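PDB 4HXF: putative uncharacterized protein PH0594 from Pyrococcus horikoshii, which is probably a serine peptidase of the prolyl oligopeptidase (S9) family, an acylaminoacyl peptidase that assembles into a self-compartmentalizing hexamer. Local coordinates for residues F279-V284 with N419-D424. Sequence-based numbering, arbitrary orientation.
Sequences FEEGSV and NGYSED. With MG (magnesium ion), chain C.
Glu281 and Gly420 supply the direct hydrogen bond between the two segments: Glu281 N donates to Gly420 O over 2.7 Å, and the N-H...O angle of 160° makes it nearly straight. Two CA-H...O contacts flank it, Gly420 CA to Phe279 O at 3.4 Å and Glu280 CA to Gly420 O at 3.5 Å, so backbone meets backbone closely here. Gly420 takes a positive phi, a backbone shape usually left to glycine.

Stacking joins Phe279 and Asn419. The amide nitrogen of Asn419 lies over one face of the Phe279 ring, offset toward the rim and nearest CD1 at 3.4 Å, with the planes 25° apart; OD1 lies beside Phe279 CB. Both ends of the amide are held: ND2 donates to Glu263, a magnesium ligand, while OD1 accepts from Gly420 N and from a water that also donates to Phe279 O.

Van der Waals packing brings Glu281 against Tyr421. Glu281 CG, anti to the carbonyl carbon (chi1 -49°), comes within 3.7 Å of Tyr421 CE2, and Tyr421 OH reaches Glu281 CA at 3.5 Å. Arg262 forms a salt bridge with the Glu281 carboxylate, and Asp364 and Asn414 bind the tyrosine hydroxyl.

Farther along, Asp424 OD1 and two waters ligate a magnesium ion; one of these waters donates to Glu423 OE1.

Glu280 to Ser283 form a type I' turn, joining strands 273-280 and 283-289 in a hairpin with a two-residue loop, Glu281 and Gly282, closed by Glu280 N to Ser283 O and Ser283 N to Glu280 O. This propeller-blade hairpin meets a loop of the alpha/beta-hydrolase domain, an interdomain contact within the two-domain architecture of prolyl oligopeptidases.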
# COMPACT_ATOMS: atom_id res chain seq x y z
N PHE A 279 0.34 14.22 -51.68
CA PHE A 279 -0.95 14.86 -51.39
C PHE A 279 -1.51 15.34 -52.72
O PHE A 279 -0.93 16.19 -53.44
CB PHE A 279 -0.81 16.04 -50.47
CG PHE A 279 -0.40 15.76 -49.09
CD1 PHE A 279 0.93 15.90 -48.74
CD2 PHE A 279 -1.32 15.48 -48.08
CE1 PHE A 279 1.40 15.76 -47.47
CE2 PHE A 279 -0.84 15.28 -46.78
CZ PHE A 279 0.54 15.38 -46.49
N GLU A 280 -2.66 14.80 -53.12
CA GLU A 280 -3.23 15.07 -54.43
C GLU A 280 -4.78 15.22 -54.36
O GLU A 280 -5.48 14.20 -54.31
CB GLU A 280 -2.93 13.98 -55.44
CG GLU A 280 -1.46 13.79 -55.79
CD GLU A 280 -1.24 12.76 -56.86
OE1 GLU A 280 -1.18 11.61 -56.58
OE2 GLU A 280 -1.17 13.16 -58.01
N GLU A 281 -5.27 16.43 -54.42
CA GLU A 281 -6.68 16.80 -54.56
C GLU A 281 -7.61 15.94 -53.72
O GLU A 281 -8.60 15.37 -54.18
CB GLU A 281 -7.07 16.71 -56.05
CG GLU A 281 -6.09 17.41 -56.98
CD GLU A 281 -4.97 16.47 -57.50
OE1 GLU A 281 -5.28 15.32 -57.76
OE2 GLU A 281 -3.76 16.84 -57.57
N GLY A 282 -7.24 15.86 -52.46
CA GLY A 282 -8.02 15.09 -51.46
C GLY A 282 -7.59 13.68 -51.15
O GLY A 282 -8.06 13.14 -50.16
N SER A 283 -6.72 13.10 -51.94
CA SER A 283 -6.19 11.76 -51.76
C SER A 283 -4.73 11.89 -51.27
O SER A 283 -4.03 12.93 -51.51
CB SER A 283 -6.23 11.04 -53.11
OG SER A 283 -7.59 10.87 -53.51
N VAL A 284 -4.24 10.82 -50.65
CA VAL A 284 -2.81 10.65 -50.41
C VAL A 284 -2.48 9.33 -51.15
O VAL A 284 -2.92 8.27 -50.71
CB VAL A 284 -2.38 10.68 -48.97
CG1 VAL A 284 -0.93 10.30 -48.79
CG2 VAL A 284 -2.72 12.03 -48.35
N ASN A 419 -3.31 21.99 -48.85
CA ASN A 419 -2.47 20.99 -49.55
C ASN A 419 -3.22 20.23 -50.59
O ASN A 419 -4.44 20.23 -50.63
CB ASN A 419 -1.87 19.99 -48.52
CG ASN A 419 -0.45 19.58 -48.87
OD1 ASN A 419 -0.01 19.72 -50.03
ND2 ASN A 419 0.30 19.15 -47.86
N GLY A 420 -2.49 19.62 -51.52
CA GLY A 420 -3.03 18.74 -52.50
C GLY A 420 -3.13 19.24 -53.92
O GLY A 420 -3.57 18.53 -54.85
N TYR A 421 -2.65 20.46 -54.14
CA TYR A 421 -2.75 21.16 -55.38
C TYR A 421 -1.36 21.74 -55.69
O TYR A 421 -0.35 21.27 -55.19
CB TYR A 421 -3.84 22.24 -55.21
CG TYR A 421 -5.14 21.59 -54.81
CD1 TYR A 421 -5.46 21.42 -53.47
CD2 TYR A 421 -6.06 21.14 -55.73
CE1 TYR A 421 -6.57 20.72 -53.08
CE2 TYR A 421 -7.23 20.47 -55.31
CZ TYR A 421 -7.49 20.33 -53.98
OH TYR A 421 -8.61 19.62 -53.63
N SER A 422 -1.31 22.72 -56.57
CA SER A 422 -0.06 23.35 -56.90
C SER A 422 0.51 24.03 -55.70
O SER A 422 -0.17 24.42 -54.68
CB SER A 422 -0.16 24.40 -58.02
OG SER A 422 -0.94 25.54 -57.63
N GLU A 423 1.82 24.24 -55.73
CA GLU A 423 2.49 25.03 -54.72
C GLU A 423 1.90 26.46 -54.62
O GLU A 423 1.62 26.97 -53.56
CB GLU A 423 4.00 25.12 -54.96
CG GLU A 423 4.70 25.90 -53.87
CD GLU A 423 6.19 25.72 -53.96
OE1 GLU A 423 6.83 26.44 -54.70
OE2 GLU A 423 6.72 24.72 -53.44
N ASP A 424 1.73 27.09 -55.77
CA ASP A 424 1.20 28.46 -55.83
C ASP A 424 -0.17 28.48 -55.13
O ASP A 424 -0.53 29.46 -54.47
CB ASP A 424 1.07 29.01 -57.27
CG ASP A 424 2.42 29.31 -57.90
OD1 ASP A 424 3.41 29.30 -57.12
OD2 ASP A 424 2.49 29.65 -59.11
MG MG C . 5.50 29.37 -57.47
O HOH W 1 0.45 18.59 -52.89
O HOH W 2 6.03 28.88 -55.52
O HOH W 3 5.36 27.36 -58.01